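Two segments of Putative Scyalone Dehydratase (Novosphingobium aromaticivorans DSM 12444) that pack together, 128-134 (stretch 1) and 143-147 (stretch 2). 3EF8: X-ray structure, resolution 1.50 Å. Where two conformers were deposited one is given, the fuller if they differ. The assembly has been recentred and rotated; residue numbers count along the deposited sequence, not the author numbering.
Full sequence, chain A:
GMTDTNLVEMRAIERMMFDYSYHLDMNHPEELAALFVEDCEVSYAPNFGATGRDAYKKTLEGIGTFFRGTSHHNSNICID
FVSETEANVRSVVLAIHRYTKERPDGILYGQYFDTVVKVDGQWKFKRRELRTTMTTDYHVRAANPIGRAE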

ATOM      1  N   ARG A 128      -5.366 -19.647  -2.726  1.00 11.84           N
ATOM      2  CA  ARG A 128      -4.510 -18.512  -3.104  1.00  9.99           C
ATOM      3  C   ARG A 128      -3.751 -18.848  -4.353  1.00 13.15           C
ATOM      4  O   ARG A 128      -3.065 -19.888  -4.414  1.00 14.36           O
ATOM      5  CB  ARG A 128      -3.474 -18.143  -2.046  1.00 11.40           C
ATOM      6  CG  ARG A 128      -3.985 -17.888  -0.700  1.00 11.71           C
ATOM      7  CD  ARG A 128      -3.041 -16.977   0.063  1.00 12.80           C
ATOM      8  NE  ARG A 128      -3.220 -15.583  -0.365  1.00 10.90           N
ATOM      9  CZ  ARG A 128      -2.743 -14.526   0.259  1.00 13.97           C
ATOM     10  NH1 ARG A 128      -1.898 -14.660   1.267  1.00 13.15           N
ATOM     11  NH2 ARG A 128      -3.125 -13.337  -0.126  1.00 11.15           N
ATOM     12  N   GLU A 129      -3.805 -17.958  -5.323  1.00 10.11           N
ATOM     13  CA  GLU A 129      -3.056 -18.096  -6.532  1.00 11.42           C
ATOM     14  C   GLU A 129      -2.206 -16.844  -6.690  1.00 13.31           C
ATOM     15  O   GLU A 129      -2.723 -15.734  -6.805  1.00 12.13           O
ATOM     16  CB  GLU A 129      -3.956 -18.273  -7.735  1.00 13.25           C
ATOM     17  CG  GLU A 129      -3.224 -18.290  -9.037  1.00 14.01           C
ATOM     18  CD  GLU A 129      -4.134 -18.527 -10.211  1.00 19.74           C
ATOM     19  OE1 GLU A 129      -4.944 -19.483 -10.168  1.00 24.24           O
ATOM     20  OE2 GLU A 129      -4.000 -17.803 -11.187  1.00 22.76           O
ATOM     21  N   LEU A 130      -0.892 -17.000  -6.641  1.00 10.05           N
ATOM     22  CA  LEU A 130       0.033 -15.900  -6.876  1.00  8.31           C
ATOM     23  C   LEU A 130       0.357 -15.814  -8.310  1.00 10.57           C
ATOM     24  O   LEU A 130       0.779 -16.833  -8.924  1.00 11.96           O
ATOM     25  CB  LEU A 130       1.324 -16.086  -6.104  1.00 10.09           C
ATOM     26  CG  LEU A 130       2.383 -15.047  -6.356  1.00  9.85           C
ATOM     27  CD1 LEU A 130       2.017 -13.670  -5.785  1.00 11.32           C
ATOM     28  CD2 LEU A 130       3.721 -15.520  -5.754  1.00 14.17           C
ATOM     29  N   ARG A 131       0.183 -14.625  -8.889  1.00  8.90           N
ATOM     30  CA  ARG A 131       0.608 -14.334 -10.254  1.00  7.93           C
ATOM     31  C   ARG A 131       1.754 -13.337 -10.138  1.00  8.87           C
ATOM     32  O   ARG A 131       1.668 -12.364  -9.421  1.00  9.78           O
ATOM     33  CB  ARG A 131      -0.532 -13.803 -11.117  1.00  9.00           C
ATOM     34  CG  ARG A 131      -1.675 -14.797 -11.211  1.00  8.81           C
ATOM     35  CD  ARG A 131      -2.769 -14.305 -12.133  1.00 10.56           C
ATOM     36  NE  ARG A 131      -3.901 -15.212 -12.075  1.00 12.99           N
ATOM     37  CZ  ARG A 131      -5.108 -14.949 -12.563  1.00 13.11           C
ATOM     38  NH1 ARG A 131      -5.350 -13.800 -13.185  1.00 14.55           N
ATOM     39  NH2 ARG A 131      -6.064 -15.845 -12.432  1.00 17.45           N
ATOM     40  N   THR A 132       2.882 -13.626 -10.785  1.00  9.31           N
ATOM     41  CA  THR A 132       4.092 -12.867 -10.647  1.00  8.37           C
ATOM     42  C   THR A 132       4.224 -11.869 -11.779  1.00 10.50           C
ATOM     43  O   THR A 132       4.374 -12.200 -12.948  1.00 11.52           O
ATOM     44  CB  THR A 132       5.326 -13.814 -10.559  1.00 10.24           C
ATOM     45  OG1 THR A 132       5.198 -14.632  -9.391  1.00 11.94           O
ATOM     46  CG2 THR A 132       6.603 -13.037 -10.450  1.00 11.44           C
ATOM     47  N   THR A 133       4.088 -10.605 -11.430  1.00  9.55           N
ATOM     48  CA  THR A 133       4.204  -9.511 -12.369  1.00 10.22           C
ATOM     49  C   THR A 133       5.610  -9.355 -12.861  1.00 10.61           C
ATOM     50  O   THR A 133       5.854  -9.185 -14.050  1.00 13.33           O
ATOM     51  CB  THR A 133       3.728  -8.203 -11.683  1.00  7.14           C
ATOM     52  OG1 THR A 133       2.448  -8.463 -11.115  1.00  8.31           O
ATOM     53  CG2 THR A 133       3.671  -7.012 -12.649  1.00  8.98           C
HETATM   54  N   MSE A 134       6.542  -9.450 -11.921  0.60 10.88           N
HETATM   55  CA  MSE A 134       7.955  -9.471 -12.210  0.60 12.52           C
HETATM   56  C   MSE A 134       8.691  -9.625 -10.923  0.60  9.79           C
HETATM   57  O   MSE A 134       8.118  -9.531  -9.840  0.60  9.03           O
HETATM   58  CB  MSE A 134       8.394  -8.226 -12.937  0.60 14.23           C
HETATM   59  CG  MSE A 134       7.964  -6.985 -12.300  0.60  7.16           C
HETATM   60 SE   MSE A 134       7.817  -5.638 -13.700  0.45 19.68          SE
HETATM   61  CE  MSE A 134       8.394  -4.250 -12.616  0.60 16.40           C
ATOM     62  N   ALA A 143       6.955 -19.359 -12.358  1.00 14.50           N
ATOM     63  CA  ALA A 143       5.896 -18.451 -11.929  1.00 16.07           C
ATOM     64  C   ALA A 143       4.647 -18.607 -12.759  1.00 16.78           C
ATOM     65  O   ALA A 143       4.681 -19.058 -13.907  1.00 16.33           O
ATOM     66  CB  ALA A 143       6.397 -17.054 -12.054  1.00 18.58           C
ATOM     67  N   ASN A 144       3.514 -18.203 -12.159  1.00 13.18           N
ATOM     68  CA  ASN A 144       2.257 -18.069 -12.902  1.00 12.72           C
ATOM     69  C   ASN A 144       2.254 -16.666 -13.484  1.00 12.98           C
ATOM     70  O   ASN A 144       2.436 -15.702 -12.757  1.00 13.09           O
ATOM     71  CB  ASN A 144       1.048 -18.167 -11.985  1.00 10.20           C
ATOM     72  CG  ASN A 144       0.879 -19.529 -11.348  1.00 16.19           C
ATOM     73  OD1 ASN A 144       1.045 -20.556 -12.034  1.00 17.05           O
ATOM     74  ND2 ASN A 144       0.556 -19.569 -10.051  1.00 12.69           N
ATOM     75  N   PRO A 145       2.066 -16.499 -14.789  1.00 10.96           N
ATOM     76  CA  PRO A 145       2.083 -15.150 -15.339  1.00 12.06           C
ATOM     77  C   PRO A 145       0.803 -14.406 -14.989  1.00 10.31           C
ATOM     78  O   PRO A 145      -0.201 -14.994 -14.662  1.00 10.71           O
ATOM     79  CB  PRO A 145       2.140 -15.377 -16.840  1.00 15.33           C
ATOM     80  CG  PRO A 145       1.664 -16.769 -17.048  1.00 23.00           C
ATOM     81  CD  PRO A 145       1.966 -17.547 -15.818  1.00 13.14           C
ATOM     82  N   ILE A 146       0.880 -13.070 -15.047  1.00 11.08           N
ATOM     83  CA  ILE A 146      -0.331 -12.274 -14.820  1.00  9.51           C
ATOM     84  C   ILE A 146      -1.287 -12.298 -15.992  1.00 10.55           C
ATOM     85  O   ILE A 146      -2.462 -12.038 -15.854  1.00 11.99           O
ATOM     86  CB  ILE A 146      -0.036 -10.836 -14.394  1.00  9.19           C
ATOM     87  CG1 ILE A 146       0.674 -10.037 -15.467  1.00  9.94           C
ATOM     88  CG2 ILE A 146       0.763 -10.839 -13.071  1.00  8.31           C
ATOM     89  CD1 ILE A 146       0.701  -8.519 -15.217  1.00 10.61           C
ATOM     90  N   GLY A 147      -0.759 -12.633 -17.166  1.00 11.62           N
ATOM     91  CA  GLY A 147      -1.575 -12.663 -18.381  1.00 10.90           C
ATOM     92  C   GLY A 147      -1.620 -11.317 -19.097  1.00 10.50           C
ATOM     93  O   GLY A 147      -2.631 -10.969 -19.724  1.00 12.90           O
TER
HETATM   94  O   HOH W   1       3.491 -16.822  -9.528  1.00 11.91           O
HETATM   95  O   HOH W   2      -3.847 -11.304 -13.659  1.00 10.48           O
HETATM   96  O   HOH W   3       3.628 -12.238 -15.536  1.00 12.82           O

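Residues 128-134 form part of a longer strand. Residues 143-147 have no regular helix or strand and cross it steeply, with end-to-end directions 78° apart. The nearest CA atoms across the segments are those of Arg131 and Asn144, 4.9 Å apart. Together the two segments bury 377 Å² of surface.

Asn144 is the centre of the bonding. The backbone O of Asn144 accepts a hydrogen bond from the backbone N of Thr132, at 2.9 Å and nearly straight. Its CA-to-CB bond points toward the strand, with chi1 in the m well. ND2 of Asn144 donates to the backbone O of Leu130, at 3.0 Å. One residue thus meets an acceptor and a donor of the strand, one through its amide side chain and one through its carbonyl. ND2 also has a hydrogen-bond partner elsewhere in the structure. The same Asn144 O lies 3.4 Å from CA of Arg131, a CA-H...O contact that supplements the stronger bond to Thr132 N.

Three waters complete the polar network. Water 1 accepts from the backbone N of Asn144 at 3.0 Å and donates to the backbone O of Leu130 at 2.8 Å. Water 1 also accepts from OG1 of Thr132 at 2.8 Å, so the threonine hydroxyl acts as donor here. Leu130 O therefore receives two hydrogen bonds, one from the asparagine amide and one from water. Water 3 does similar work further along. Water 3 donates to the backbone O of Thr132 at 2.7 Å and accepts from the backbone N of Ile146 at 2.9 Å. Water 1 and water 3 each bridge the two backbones. Pro145, between the two water-bound amides, has no N-H to donate. Its CA-to-CB bond points away from the strand.

Within the strand, Arg131 pairs with Glu129. The two are two residues apart, so their side chains lie on the same side of the strand and can meet. NE of Arg131 forms a salt bridge with OE2 of Glu129 at 2.7 Å, and NH2 of Arg131 adds a longer hydrogen bond to the same OE2 at 3.1 Å. Water 2 accepts from NH1 of Arg131 at 3.0 Å and donates to the backbone O of Ile146 at 2.7 Å. Water 2 thus links the guanidinium to the second segment, in addition to the direct contacts of Arg131.

The remaining contacts are van der Waals approaches, some of them to polar atoms. Ile146 has the largest area covered by the strand. CG2 of Ile146 sits 3.8 Å from CB of Arg131 and 3.5 Å from OG1 of Thr133, a van der Waals approach, since a methyl cannot hydrogen bond. At the other end, CB of Ala143 points toward the strand and rests 3.7 Å from CB of Thr132. These contacts flank the hydrogen bonds of Asn144. Arg128 and selenomethionine Met134 touch no residue of the second segment.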